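Local coordinates for putative extracellular solute-binding protein (PDB 4P56) that binds mandelate and probably delivers it, as the periplasmic solute-binding component, to a TRAP-type transporter, at residues T154-G166 and E291-V303. Residues are numbered along the deposited sequence; the frame is centred on the assembly and turned at random.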
ATOM      1  N   THR A 154     -14.340   0.852 -16.269  1.00 13.46           N
ATOM      2  CA  THR A 154     -14.694   1.950 -17.149  1.00 14.29           C
ATOM      3  C   THR A 154     -16.143   1.801 -17.595  1.00 21.01           C
ATOM      4  O   THR A 154     -16.906   2.744 -17.486  1.00 22.31           O
ATOM      5  CB  THR A 154     -13.747   1.993 -18.340  1.00 15.15           C
ATOM      6  OG1 THR A 154     -12.415   2.236 -17.858  1.00 18.35           O
ATOM      7  CG2 THR A 154     -14.173   3.067 -19.353  1.00 24.08           C
ATOM      8  N   SER A 155     -16.539   0.614 -18.046  1.00 20.39           N
ATOM      9  CA  SER A 155     -17.866   0.452 -18.633  1.00 22.10           C
ATOM     10  C   SER A 155     -18.585  -0.840 -18.239  1.00 22.84           C
ATOM     11  O   SER A 155     -19.739  -1.055 -18.605  1.00 25.49           O
ATOM     12  CB  SER A 155     -17.740   0.506 -20.152  1.00 24.92           C
ATOM     13  OG  SER A 155     -16.987  -0.609 -20.611  1.00 26.89           O
ATOM     14  N   LYS A 156     -17.915  -1.706 -17.494  1.00 17.58           N
ATOM     15  CA  LYS A 156     -18.473  -3.016 -17.198  1.00 21.44           C
ATOM     16  C   LYS A 156     -18.727  -3.168 -15.710  1.00 18.35           C
ATOM     17  O   LYS A 156     -17.789  -3.207 -14.927  1.00 26.64           O
ATOM     18  CB  LYS A 156     -17.503  -4.102 -17.661  1.00 21.38           C
ATOM     19  CG  LYS A 156     -17.320  -4.129 -19.168  1.00 32.63           C
ATOM     20  CD  LYS A 156     -16.345  -5.230 -19.599  1.00 44.10           C
ATOM     21  CE  LYS A 156     -16.353  -5.410 -21.119  1.00 50.91           C
ATOM     22  NZ  LYS A 156     -15.828  -4.207 -21.849  1.00 57.61           N
ATOM     23  N   PRO A 157     -19.998  -3.260 -15.315  1.00 19.83           N
ATOM     24  CA  PRO A 157     -20.300  -3.412 -13.896  1.00 23.11           C
ATOM     25  C   PRO A 157     -19.840  -4.753 -13.369  1.00 21.47           C
ATOM     26  O   PRO A 157     -19.782  -5.748 -14.106  1.00 25.34           O
ATOM     27  CB  PRO A 157     -21.822  -3.312 -13.840  1.00 26.18           C
ATOM     28  CG  PRO A 157     -22.288  -3.738 -15.188  1.00 30.26           C
ATOM     29  CD  PRO A 157     -21.212  -3.326 -16.153  1.00 26.06           C
ATOM     30  N   VAL A 158     -19.477  -4.769 -12.094  1.00 16.85           N
ATOM     31  CA  VAL A 158     -19.080  -6.005 -11.433  1.00 15.76           C
ATOM     32  C   VAL A 158     -20.060  -6.300 -10.307  1.00 17.85           C
ATOM     33  O   VAL A 158     -19.944  -5.750  -9.216  1.00 21.14           O
ATOM     34  CB  VAL A 158     -17.653  -5.923 -10.839  1.00 18.52           C
ATOM     35  CG1 VAL A 158     -17.275  -7.264 -10.187  1.00 15.41           C
ATOM     36  CG2 VAL A 158     -16.641  -5.558 -11.909  1.00 23.17           C
ATOM     37  N   LYS A 159     -21.018  -7.177 -10.582  1.00 22.08           N
ATOM     38  CA  LYS A 159     -22.040  -7.543  -9.616  1.00 25.46           C
ATOM     39  C   LYS A 159     -22.064  -9.048  -9.314  1.00 29.35           C
ATOM     40  O   LYS A 159     -22.563  -9.445  -8.277  1.00 28.49           O
ATOM     41  CB  LYS A 159     -23.412  -7.082 -10.122  1.00 24.65           C
ATOM     42  CG  LYS A 159     -23.557  -5.551 -10.144  1.00 25.70           C
ATOM     43  CD  LYS A 159     -24.851  -5.090 -10.826  1.00 32.49           C
ATOM     44  CE  LYS A 159     -24.682  -5.009 -12.330  1.00 41.23           C
ATOM     45  NZ  LYS A 159     -25.920  -4.582 -13.057  1.00 52.70           N
ATOM     46  N   GLN A 160     -21.523  -9.873 -10.214  1.00 27.35           N
ATOM     47  CA  GLN A 160     -21.406 -11.315  -9.964  1.00 17.95           C
ATOM     48  C   GLN A 160     -20.019 -11.789 -10.387  1.00 17.11           C
ATOM     49  O   GLN A 160     -19.356 -11.121 -11.173  1.00 16.45           O
ATOM     50  CB  GLN A 160     -22.466 -12.083 -10.722  1.00 20.87           C
ATOM     51  CG  GLN A 160     -22.180 -12.140 -12.212  1.00 30.20           C
ATOM     52  CD  GLN A 160     -23.357 -12.654 -13.020  1.00 41.15           C
ATOM     53  OE1 GLN A 160     -23.623 -13.856 -13.055  1.00 46.71           O
ATOM     54  NE2 GLN A 160     -24.074 -11.740 -13.672  1.00 41.15           N
ATOM     55  N   ILE A 161     -19.577 -12.928  -9.859  1.00 23.16           N
ATOM     56  CA  ILE A 161     -18.169 -13.343 -10.001  1.00 19.20           C
ATOM     57  C   ILE A 161     -17.780 -13.412 -11.486  1.00 19.99           C
ATOM     58  O   ILE A 161     -16.667 -13.039 -11.869  1.00 18.84           O
ATOM     59  CB  ILE A 161     -17.893 -14.688  -9.260  1.00 16.94           C
ATOM     60  CG1 ILE A 161     -16.399 -15.078  -9.308  1.00 17.51           C
ATOM     61  CG2 ILE A 161     -18.713 -15.808  -9.854  1.00 18.94           C
ATOM     62  CD1 ILE A 161     -15.526 -14.279  -8.401  1.00 20.99           C
ATOM     63  N   GLY A 162     -18.716 -13.852 -12.319  1.00 20.76           N
ATOM     64  CA  GLY A 162     -18.460 -14.004 -13.734  1.00 22.78           C
ATOM     65  C   GLY A 162     -18.132 -12.696 -14.441  1.00 20.99           C
ATOM     66  O   GLY A 162     -17.506 -12.721 -15.494  1.00 18.49           O
ATOM     67  N   ASP A 163     -18.525 -11.566 -13.862  1.00 18.28           N
ATOM     68  CA  ASP A 163     -18.273 -10.256 -14.472  1.00 23.34           C
ATOM     69  C   ASP A 163     -16.778  -9.903 -14.539  1.00 23.18           C
ATOM     70  O   ASP A 163     -16.371  -9.079 -15.360  1.00 19.83           O
ATOM     71  CB  ASP A 163     -19.031  -9.136 -13.731  1.00 19.45           C
ATOM     72  CG  ASP A 163     -20.547  -9.224 -13.895  1.00 23.94           C
ATOM     73  OD1 ASP A 163     -21.029  -9.799 -14.901  1.00 20.17           O
ATOM     74  OD2 ASP A 163     -21.264  -8.686 -13.026  1.00 21.53           O
ATOM     75  N   PHE A 164     -15.954 -10.522 -13.691  1.00 16.91           N
ATOM     76  CA  PHE A 164     -14.510 -10.285 -13.758  1.00 18.80           C
ATOM     77  C   PHE A 164     -13.859 -10.961 -14.951  1.00 14.12           C
ATOM     78  O   PHE A 164     -12.720 -10.612 -15.326  1.00 18.31           O
ATOM     79  CB  PHE A 164     -13.797 -10.845 -12.527  1.00 15.42           C
ATOM     80  CG  PHE A 164     -13.929 -10.006 -11.278  1.00 13.16           C
ATOM     81  CD1 PHE A 164     -13.303  -8.786 -11.170  1.00 12.34           C
ATOM     82  CD2 PHE A 164     -14.607 -10.502 -10.169  1.00 12.85           C
ATOM     83  CE1 PHE A 164     -13.403  -8.034  -9.976  1.00 11.31           C
ATOM     84  CE2 PHE A 164     -14.706  -9.762  -9.004  1.00 12.42           C
ATOM     85  CZ  PHE A 164     -14.096  -8.538  -8.911  1.00 11.64           C
ATOM     86  N   GLN A 165     -14.513 -11.974 -15.515  1.00 15.13           N
ATOM     87  CA  GLN A 165     -13.820 -12.822 -16.477  1.00 15.63           C
ATOM     88  C   GLN A 165     -13.378 -12.004 -17.683  1.00 19.45           C
ATOM     89  O   GLN A 165     -14.189 -11.369 -18.343  1.00 22.39           O
ATOM     90  CB  GLN A 165     -14.675 -14.023 -16.918  1.00 16.91           C
ATOM     91  CG  GLN A 165     -13.830 -15.122 -17.622  1.00 42.63           C
ATOM     92  CD  GLN A 165     -12.844 -15.836 -16.672  1.00 46.05           C
ATOM     93  OE1 GLN A 165     -13.241 -16.330 -15.610  1.00 49.45           O
ATOM     94  NE2 GLN A 165     -11.554 -15.875 -17.049  1.00 33.98           N
ATOM     95  N   GLY A 166     -12.079 -12.013 -17.955  1.00 24.30           N
ATOM     96  CA  GLY A 166     -11.553 -11.339 -19.123  1.00 23.13           C
ATOM     97  C   GLY A 166     -11.251  -9.855 -18.975  1.00 29.50           C
ATOM     98  O   GLY A 166     -10.616  -9.289 -19.867  1.00 27.18           O
ATOM     99  N   GLU A 291     -21.743   4.242 -11.155  1.00 25.30           N
ATOM    100  CA  GLU A 291     -22.680   3.247 -10.633  1.00 22.27           C
ATOM    101  C   GLU A 291     -22.001   2.473  -9.521  1.00 20.68           C
ATOM    102  O   GLU A 291     -21.110   1.648  -9.744  1.00 19.68           O
ATOM    103  CB  GLU A 291     -23.171   2.282 -11.704  1.00 27.62           C
ATOM    104  CG  GLU A 291     -24.197   1.291 -11.157  1.00 23.86           C
ATOM    105  CD  GLU A 291     -24.635   0.233 -12.156  1.00 38.61           C
ATOM    106  OE1 GLU A 291     -24.157   0.250 -13.315  1.00 28.04           O
ATOM    107  OE2 GLU A 291     -25.482  -0.612 -11.779  1.00 44.94           O
ATOM    108  N   LEU A 292     -22.445   2.727  -8.299  1.00 20.71           N
ATOM    109  CA  LEU A 292     -21.756   2.228  -7.128  1.00 19.54           C
ATOM    110  C   LEU A 292     -22.419   0.951  -6.599  1.00 20.89           C
ATOM    111  O   LEU A 292     -23.602   0.946  -6.267  1.00 21.18           O
ATOM    112  CB  LEU A 292     -21.788   3.312  -6.063  1.00 19.85           C
ATOM    113  CG  LEU A 292     -21.050   2.985  -4.767  1.00 19.06           C
ATOM    114  CD1 LEU A 292     -19.567   2.705  -5.021  1.00 19.53           C
ATOM    115  CD2 LEU A 292     -21.206   4.138  -3.758  1.00 19.94           C
ATOM    116  N   VAL A 293     -21.651  -0.127  -6.509  1.00 18.81           N
ATOM    117  CA  VAL A 293     -22.183  -1.414  -6.070  1.00 19.30           C
ATOM    118  C   VAL A 293     -21.567  -1.795  -4.734  1.00 18.70           C
ATOM    119  O   VAL A 293     -20.376  -1.556  -4.504  1.00 17.45           O
ATOM    120  CB  VAL A 293     -21.882  -2.509  -7.126  1.00 19.15           C
ATOM    121  CG1 VAL A 293     -22.348  -3.883  -6.658  1.00 20.45           C
ATOM    122  CG2 VAL A 293     -22.536  -2.154  -8.432  1.00 20.28           C
ATOM    123  N   LYS A 294     -22.384  -2.344  -3.838  1.00 19.78           N
ATOM    124  CA  LYS A 294     -21.867  -3.031  -2.657  1.00 19.57           C
ATOM    125  C   LYS A 294     -21.916  -4.517  -2.967  1.00 21.46           C
ATOM    126  O   LYS A 294     -22.979  -5.061  -3.240  1.00 21.33           O
ATOM    127  CB  LYS A 294     -22.691  -2.732  -1.411  1.00 25.13           C
ATOM    128  CG  LYS A 294     -22.180  -3.448  -0.152  1.00 29.42           C
ATOM    129  CD  LYS A 294     -22.839  -2.876   1.110  1.00 35.20           C
ATOM    130  CE  LYS A 294     -22.358  -3.539   2.400  1.00 43.71           C
ATOM    131  NZ  LYS A 294     -23.016  -4.851   2.685  1.00 45.69           N
ATOM    132  N   ALA A 295     -20.766  -5.177  -2.918  1.00 20.98           N
ATOM    133  CA  ALA A 295     -20.702  -6.598  -3.231  1.00 18.89           C
ATOM    134  C   ALA A 295     -21.755  -7.334  -2.428  1.00 20.88           C
ATOM    135  O   ALA A 295     -21.807  -7.192  -1.216  1.00 21.45           O
ATOM    136  CB  ALA A 295     -19.312  -7.154  -2.898  1.00 17.55           C
ATOM    137  N   ASP A 296     -22.593  -8.128  -3.079  1.00 25.62           N
ATOM    138  CA  ASP A 296     -23.616  -8.860  -2.318  1.00 25.25           C
ATOM    139  C   ASP A 296     -22.993 -10.123  -1.750  1.00 25.46           C
ATOM    140  O   ASP A 296     -21.845 -10.431  -2.073  1.00 24.16           O
ATOM    141  CB  ASP A 296     -24.882  -9.124  -3.139  1.00 29.76           C
ATOM    142  CG  ASP A 296     -24.668 -10.104  -4.280  1.00 31.77           C
ATOM    143  OD1 ASP A 296     -23.652 -10.806  -4.315  1.00 27.54           O
ATOM    144  OD2 ASP A 296     -25.561 -10.190  -5.142  1.00 35.63           O
ATOM    145  N   ASP A 297     -23.712 -10.824  -0.875  1.00 27.05           N
ATOM    146  CA  ASP A 297     -23.122 -11.944  -0.148  1.00 27.66           C
ATOM    147  C   ASP A 297     -22.607 -13.030  -1.085  1.00 28.56           C
ATOM    148  O   ASP A 297     -21.621 -13.693  -0.772  1.00 26.44           O
ATOM    149  CB  ASP A 297     -24.113 -12.548   0.861  1.00 33.62           C
ATOM    150  CG  ASP A 297     -24.432 -11.604   2.010  1.00 36.77           C
ATOM    151  OD1 ASP A 297     -23.624 -10.692   2.278  1.00 35.90           O
ATOM    152  OD2 ASP A 297     -25.487 -11.771   2.647  1.00 45.46           O
ATOM    153  N   ALA A 298     -23.280 -13.228  -2.223  1.00 28.01           N
ATOM    154  CA  ALA A 298     -22.874 -14.282  -3.163  1.00 28.18           C
ATOM    155  C   ALA A 298     -21.528 -13.934  -3.805  1.00 25.40           C
ATOM    156  O   ALA A 298     -20.641 -14.782  -3.932  1.00 24.93           O
ATOM    157  CB  ALA A 298     -23.947 -14.500  -4.237  1.00 30.13           C
ATOM    158  N   LEU A 299     -21.365 -12.678  -4.194  1.00 23.79           N
ATOM    159  CA  LEU A 299     -20.110 -12.264  -4.820  1.00 21.51           C
ATOM    160  C   LEU A 299     -18.933 -12.365  -3.862  1.00 28.60           C
ATOM    161  O   LEU A 299     -17.870 -12.847  -4.232  1.00 19.14           O
ATOM    162  CB  LEU A 299     -20.243 -10.848  -5.347  1.00 20.51           C
ATOM    163  CG  LEU A 299     -18.978 -10.206  -5.887  1.00 18.45           C
ATOM    164  CD1 LEU A 299     -18.378 -11.027  -7.011  1.00 20.90           C
ATOM    165  CD2 LEU A 299     -19.345  -8.797  -6.367  1.00 24.16           C
ATOM    166  N   ILE A 300     -19.130 -11.896  -2.636  1.00 20.29           N
ATOM    167  CA  ILE A 300     -18.136 -12.013  -1.589  1.00 19.54           C
ATOM    168  C   ILE A 300     -17.743 -13.482  -1.408  1.00 20.37           C
ATOM    169  O   ILE A 300     -16.562 -13.819  -1.412  1.00 19.26           O
ATOM    170  CB  ILE A 300     -18.685 -11.441  -0.255  1.00 21.98           C
ATOM    171  CG1 ILE A 300     -18.812  -9.903  -0.331  1.00 19.58           C
ATOM    172  CG2 ILE A 300     -17.799 -11.837   0.933  1.00 24.32           C
ATOM    173  CD1 ILE A 300     -19.699  -9.319   0.776  1.00 21.13           C
ATOM    174  N   GLU A 301     -18.729 -14.369  -1.295  1.00 22.56           N
ATOM    175  CA  GLU A 301     -18.409 -15.775  -1.054  1.00 23.74           C
ATOM    176  C   GLU A 301     -17.670 -16.402  -2.229  1.00 25.20           C
ATOM    177  O   GLU A 301     -16.750 -17.206  -2.034  1.00 22.73           O
ATOM    178  CB  GLU A 301     -19.670 -16.571  -0.698  1.00 33.25           C
ATOM    179  CG  GLU A 301     -20.098 -16.340   0.741  1.00 41.43           C
ATOM    180  CD  GLU A 301     -18.947 -16.603   1.715  1.00 50.85           C
ATOM    181  OE1 GLU A 301     -18.355 -17.711   1.643  1.00 46.90           O
ATOM    182  OE2 GLU A 301     -18.624 -15.695   2.524  1.00 50.68           O
ATOM    183  N   ALA A 302     -18.044 -16.011  -3.446  1.00 24.69           N
ATOM    184  CA  ALA A 302     -17.354 -16.498  -4.630  1.00 26.48           C
ATOM    185  C   ALA A 302     -15.904 -16.030  -4.630  1.00 24.28           C
ATOM    186  O   ALA A 302     -15.001 -16.792  -4.992  1.00 19.63           O
ATOM    187  CB  ALA A 302     -18.064 -16.037  -5.884  1.00 25.31           C
ATOM    188  N   VAL A 303     -15.663 -14.797  -4.199  1.00 18.35           N
ATOM    189  CA  VAL A 303     -14.277 -14.313  -4.092  1.00 18.06           C
ATOM    190  C   VAL A 303     -13.507 -15.012  -2.969  1.00 16.60           C
ATOM    191  O   VAL A 303     -12.332 -15.351  -3.122  1.00 16.11           O
ATOM    192  CB  VAL A 303     -14.199 -12.783  -3.945  1.00 15.26           C
ATOM    193  CG1 VAL A 303     -12.740 -12.344  -3.760  1.00 13.81           C
ATOM    194  CG2 VAL A 303     -14.792 -12.104  -5.182  1.00 15.25           C
TER
HETATM  195  O   HOH W   1     -23.240 -11.796  -7.066  1.00 23.17           O
HETATM  196  O   HOH W   2     -22.923  -7.949  -5.974  1.00 24.23           O
HETATM  197  O   HOH W   3     -25.718  -9.575  -8.199  1.00 36.16           O
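Lys-159 and Gln-160 bring their backbones close to Ala-295 and Leu-299, with 5.4 Å between Gln-160 CA and Leu-299 CA, at one edge of the six-stranded mixed sheet of this TRAP solute-binding fold. The loop between strands 149-153 and 168-171 here runs beside outermost strand 291-294 and the start of helix 297-307. Three waters link Lys-159 O to Asp-296: all donate to the carbonyl oxygen, two also donate to OD1 and OD2, and the third accepts from the backbone N. Asp-296 is also the N-cap of the helix, its OD1 accepting from Leu-299 N at 3.0 Å. Next to these waters, Leu-299 CD1 sits 3.6 Å from Ile-161 N, while its CD2 touches Lys-159 O at 3.8 Å. Ile-161 CB rests on Ala-302 CB at 3.6 Å; with CG1 anti to the backbone N (chi1 -176°), CD1 reaches Val-303 CG2 at 4.0 Å. Lys-159 lays CG across the methyls of Val-293, then bends at chi3 (-85°), bringing NZ to 4.2 Å from Glu-291 OE2, too long for a salt bridge. Asp-163 braces the loop from within: its OD2 accepts from Lys-159 N at 2.9 Å through the anti lone pair and from Gln-160 N above the carboxylate plane.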